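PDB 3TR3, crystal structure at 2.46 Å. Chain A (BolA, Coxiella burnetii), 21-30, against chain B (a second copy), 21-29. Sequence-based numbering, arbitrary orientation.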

ATOM      1  N   SER A  21       0.283   0.494 -16.461  1.00 55.52           N
ATOM      2  CA  SER A  21      -0.065  -0.161 -15.215  1.00 51.01           C
ATOM      3  C   SER A  21      -0.145   0.899 -14.123  1.00 49.36           C
ATOM      4  O   SER A  21       0.329   2.026 -14.300  1.00 50.39           O
ATOM      5  N   ARG A  22      -0.751   0.552 -12.995  1.00 46.94           N
ATOM      6  CA  ARG A  22      -0.883   1.502 -11.885  1.00 44.70           C
ATOM      7  C   ARG A  22      -0.774   0.696 -10.615  1.00 42.64           C
ATOM      8  O   ARG A  22      -1.507  -0.273 -10.429  1.00 46.21           O
ATOM      9  N   VAL A  23       0.195   1.043  -9.776  1.00 37.45           N
ATOM     10  CA  VAL A  23       0.293   0.435  -8.475  1.00 38.25           C
ATOM     11  C   VAL A  23      -0.566   1.259  -7.489  1.00 42.79           C
ATOM     12  O   VAL A  23      -0.203   2.364  -7.127  1.00 41.61           O
ATOM     13  N   ILE A  24      -1.714   0.722  -7.085  1.00 45.21           N
ATOM     14  CA  ILE A  24      -2.616   1.440  -6.188  1.00 46.74           C
ATOM     15  C   ILE A  24      -2.285   1.268  -4.713  1.00 45.52           C
ATOM     16  O   ILE A  24      -2.633   2.113  -3.898  1.00 48.93           O
ATOM     17  N   SER A  25      -1.649   0.165  -4.339  1.00 41.90           N
ATOM     18  CA  SER A  25      -1.142   0.100  -2.979  1.00 42.64           C
ATOM     19  C   SER A  25       0.049  -0.815  -2.860  1.00 40.84           C
ATOM     20  O   SER A  25       0.309  -1.645  -3.732  1.00 42.48           O
ATOM     21  N   ALA A  26       0.762  -0.678  -1.758  1.00 35.55           N
ATOM     22  CA  ALA A  26       1.955  -1.451  -1.570  1.00 34.36           C
ATOM     23  C   ALA A  26       2.333  -1.458  -0.105  1.00 37.05           C
ATOM     24  O   ALA A  26       2.033  -0.533   0.624  1.00 43.16           O
ATOM     25  N   GLU A  27       2.939  -2.556   0.305  1.00 36.04           N
ATOM     26  CA  GLU A  27       3.403  -2.786   1.647  1.00 37.57           C
ATOM     27  C   GLU A  27       4.856  -3.226   1.526  1.00 35.34           C
ATOM     28  O   GLU A  27       5.269  -3.765   0.492  1.00 38.06           O
ATOM     29  N   GLY A  28       5.637  -3.009   2.567  1.00 31.43           N
ATOM     30  CA  GLY A  28       6.996  -3.496   2.560  1.00 34.78           C
ATOM     31  C   GLY A  28       7.667  -3.410   3.909  1.00 32.70           C
ATOM     32  O   GLY A  28       7.310  -2.538   4.688  1.00 28.07           O
ATOM     33  N   ASP A  29       8.634  -4.311   4.161  1.00 32.70           N
ATOM     34  CA  ASP A  29       9.534  -4.234   5.326  1.00 31.38           C
ATOM     35  C   ASP A  29      11.042  -3.969   4.982  1.00 37.84           C
ATOM     36  O   ASP A  29      11.927  -4.097   5.836  1.00 38.25           O
ATOM     37  N   GLY A  30      11.333  -3.560   3.749  1.00 34.44           N
ATOM     38  CA  GLY A  30      12.718  -3.380   3.317  1.00 33.79           C
ATOM     39  C   GLY A  30      13.290  -4.553   2.489  1.00 38.08           C
ATOM     40  O   GLY A  30      14.140  -4.340   1.619  1.00 38.73           O
TER
ATOM     41  N   SER B  21     -11.479   4.981   3.687  1.00 35.42           N
ATOM     42  CA  SER B  21     -10.021   5.137   3.653  1.00 34.05           C
ATOM     43  C   SER B  21      -9.324   4.041   2.827  1.00 34.31           C
ATOM     44  O   SER B  21      -9.783   2.900   2.750  1.00 39.07           O
ATOM     45  N   ARG B  22      -8.222   4.422   2.196  1.00 32.68           N
ATOM     46  CA  ARG B  22      -7.306   3.492   1.519  1.00 29.23           C
ATOM     47  C   ARG B  22      -5.910   3.667   2.094  1.00 28.64           C
ATOM     48  O   ARG B  22      -5.354   4.792   2.067  1.00 29.05           O
ATOM     49  N   VAL B  23      -5.341   2.578   2.645  1.00 26.44           N
ATOM     50  CA  VAL B  23      -3.919   2.623   3.026  1.00 27.88           C
ATOM     51  C   VAL B  23      -3.016   2.276   1.785  1.00 32.88           C
ATOM     52  O   VAL B  23      -2.820   1.102   1.433  1.00 37.78           O
ATOM     53  N   ILE B  24      -2.521   3.311   1.107  1.00 28.01           N
ATOM     54  CA  ILE B  24      -1.794   3.130  -0.135  1.00 33.07           C
ATOM     55  C   ILE B  24      -0.335   2.692   0.096  1.00 35.00           C
ATOM     56  O   ILE B  24       0.318   2.177  -0.804  1.00 32.25           O
ATOM     57  N   SER B  25       0.158   2.885   1.308  1.00 33.26           N
ATOM     58  CA  SER B  25       1.462   2.394   1.634  1.00 32.96           C
ATOM     59  C   SER B  25       1.554   2.109   3.121  1.00 34.26           C
ATOM     60  O   SER B  25       1.225   2.953   3.922  1.00 34.04           O
ATOM     61  N   ALA B  26       1.983   0.899   3.474  1.00 35.02           N
ATOM     62  CA  ALA B  26       2.261   0.519   4.858  1.00 32.70           C
ATOM     63  C   ALA B  26       3.653  -0.175   4.984  1.00 33.38           C
ATOM     64  O   ALA B  26       3.890  -1.199   4.349  1.00 30.64           O
ATOM     65  N   GLU B  27       4.548   0.383   5.804  1.00 33.66           N
ATOM     66  CA  GLU B  27       5.931  -0.104   5.953  1.00 36.70           C
ATOM     67  C   GLU B  27       6.299  -0.218   7.416  1.00 38.40           C
ATOM     68  O   GLU B  27       5.704   0.485   8.251  1.00 35.14           O
ATOM     69  N   GLY B  28       7.261  -1.109   7.711  1.00 36.48           N
ATOM     70  CA  GLY B  28       7.779  -1.329   9.062  1.00 32.22           C
ATOM     71  C   GLY B  28       8.165  -2.760   9.428  1.00 35.01           C
ATOM     72  O   GLY B  28       8.037  -3.681   8.635  1.00 38.75           O
ATOM     73  N   ASP B  29       8.602  -2.946  10.668  1.00 36.38           N
ATOM     74  CA  ASP B  29       9.307  -4.157  11.118  1.00 37.50           C
ATOM     75  C   ASP B  29       8.655  -4.874  12.316  1.00 38.96           C
ATOM     76  O   ASP B  29       9.316  -5.659  13.005  1.00 36.61           O
TER

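Two copies of the same strand, 22-28 in each chain, pair edge to edge in parallel, so the backbones make the contact and most side chains lie above or below it. The axes approach to 4.6 Å at 30°, and a one-residue offset sets A26(A) beside S25(B). A26(A) N donates to I24(B) O at 3.0 Å, A26(B) N to A26(A) O at 3.2 Å, and G28(A) N to A26(B) O at 3.1 Å; G28(B) N to G28(A) O, at 3.3 Å and 146°, is weak. Water 1 donates to A26(A) O (3.1 Å) and V23(B) O (2.8 Å), bridging the chains.

E27(A) (m, t) and A26(B) share one face, with CG of E27(A) 4.4 Å from CB of A26(B); both carboxylate oxygens of E27(A) are hydrogen-bonded elsewhere in the structure. A26(A), S25(B) (t) and E27(B) (m, t) occupy the other face.

Before the paired segment, I24(B) (p, t) places CG2 3.6 Å from I24(A) O, and S25(A) (p) sets CB 3.7 Å from V23(B) O. R22(B) (t, t, m) points toward chain A, yet its NH1 lies 3.9 Å from NH2 of poorly ordered R22(A), a like-charge approach rather than a bond.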

ATOM      1  CB  SER A  21       0.965  -1.245 -14.863  1.00 47.36           C
ATOM      2  OG  SER A  21       2.139  -0.681 -14.318  1.00 43.01           O
ATOM      3  CB  ARG A  22      -2.227   2.229 -11.982  1.00 54.11           C
ATOM      4  CG  ARG A  22      -2.583   3.098 -10.801  1.00 62.28           C
ATOM      5  CD  ARG A  22      -3.997   3.746 -10.933  1.00 99.26           C
ATOM      6  NE  ARG A  22      -4.529   4.141  -9.619  1.00 97.08           N
ATOM      7  CZ  ARG A  22      -5.818   4.334  -9.331  1.00 94.50           C
ATOM      8  NH1 ARG A  22      -6.755   4.191 -10.261  1.00 92.57           N
ATOM      9  NH2 ARG A  22      -6.172   4.673  -8.095  1.00 93.72           N
ATOM     10  CB  VAL A  23       1.765   0.324  -8.013  1.00 37.40           C
ATOM     11  CG1 VAL A  23       1.867  -0.219  -6.598  1.00 34.05           C
ATOM     12  CG2 VAL A  23       2.516  -0.555  -8.938  1.00 33.89           C
ATOM     13  CB  ILE A  24      -4.083   1.036  -6.394  1.00 50.06           C
ATOM     14  CG1 ILE A  24      -4.279  -0.421  -6.023  1.00 50.25           C
ATOM     15  CG2 ILE A  24      -4.485   1.233  -7.820  1.00 53.43           C
ATOM     16  CD1 ILE A  24      -5.668  -0.906  -6.228  1.00 53.69           C
ATOM     17  CB  SER A  25      -2.237  -0.311  -1.985  1.00 47.48           C
ATOM     18  OG  SER A  25      -2.707  -1.627  -2.222  1.00 50.53           O
ATOM     19  CB  ALA A  26       3.082  -0.906  -2.425  1.00 34.16           C
ATOM     20  CB  GLU A  27       2.588  -3.915   2.275  1.00 43.46           C
ATOM     21  CG  GLU A  27       1.097  -3.628   2.407  1.00 49.79           C
ATOM     22  CD  GLU A  27       0.290  -4.872   2.697  1.00 60.07           C
ATOM     23  OE1 GLU A  27       0.592  -5.529   3.709  1.00 61.60           O
ATOM     24  OE2 GLU A  27      -0.624  -5.208   1.899  1.00 69.30           O
ATOM     25  CB  ASP A  29       9.358  -5.481   6.204  1.00 33.14           C
ATOM     26  CG  ASP A  29       9.895  -6.794   5.539  1.00 47.31           C
ATOM     27  OD1 ASP A  29      10.867  -6.729   4.742  1.00 41.59           O
ATOM     28  OD2 ASP A  29       9.353  -7.891   5.834  1.00 45.33           O
TER
ATOM     29  CB  SER B  21      -9.384   5.292   5.056  1.00 29.43           C
ATOM     30  OG  SER B  21      -9.559   4.136   5.856  1.00 32.31           O
ATOM     31  CB  ARG B  22      -7.293   3.722  -0.004  1.00 29.51           C
ATOM     32  CG  ARG B  22      -6.364   2.751  -0.789  1.00 79.35           C
ATOM     33  CD  ARG B  22      -6.532   2.846  -2.316  1.00 78.84           C
ATOM     34  NE  ARG B  22      -7.907   2.555  -2.739  1.00 78.29           N
ATOM     35  CZ  ARG B  22      -8.474   3.053  -3.835  1.00 76.73           C
ATOM     36  NH1 ARG B  22      -7.784   3.879  -4.623  1.00 76.76           N
ATOM     37  NH2 ARG B  22      -9.733   2.734  -4.145  1.00 73.80           N
ATOM     38  CB  VAL B  23      -3.602   1.751   4.279  1.00 33.09           C
ATOM     39  CG1 VAL B  23      -2.174   1.977   4.759  1.00 33.09           C
ATOM     40  CG2 VAL B  23      -4.590   2.038   5.403  1.00 28.38           C
ATOM     41  CB  ILE B  24      -1.847   4.375  -1.066  1.00 33.38           C
ATOM     42  CG1 ILE B  24      -1.117   5.555  -0.437  1.00 30.96           C
ATOM     43  CG2 ILE B  24      -3.302   4.683  -1.512  1.00 23.62           C
ATOM     44  CD1 ILE B  24      -0.947   6.683  -1.402  1.00 31.52           C
ATOM     45  CB  SER B  25       2.508   3.401   1.201  1.00 33.94           C
ATOM     46  OG  SER B  25       3.742   3.138   1.831  1.00 34.31           O
ATOM     47  CB  ALA B  26       1.144  -0.405   5.370  1.00 28.88           C
ATOM     48  CB  GLU B  27       6.954   0.803   5.230  1.00 34.74           C
ATOM     49  CG  GLU B  27       6.740   0.869   3.718  1.00 39.90           C
ATOM     50  CD  GLU B  27       7.694   1.850   3.016  1.00 49.32           C
ATOM     51  OE1 GLU B  27       7.507   3.097   3.189  1.00 46.42           O
ATOM     52  OE2 GLU B  27       8.622   1.358   2.285  1.00 50.30           O
ATOM     53  CB  ASP B  29      10.724  -3.738  11.560  1.00 33.68           C
ATOM     54  CG  ASP B  29      10.705  -2.563  12.631  1.00 51.68           C
ATOM     55  OD1 ASP B  29       9.936  -2.600  13.627  1.00 45.24           O
ATOM     56  OD2 ASP B  29      11.466  -1.588  12.474  1.00 52.23           O
TER
HETATM   57  O   HOH W   1      -0.853  -0.885   1.779  0.92 37.01           O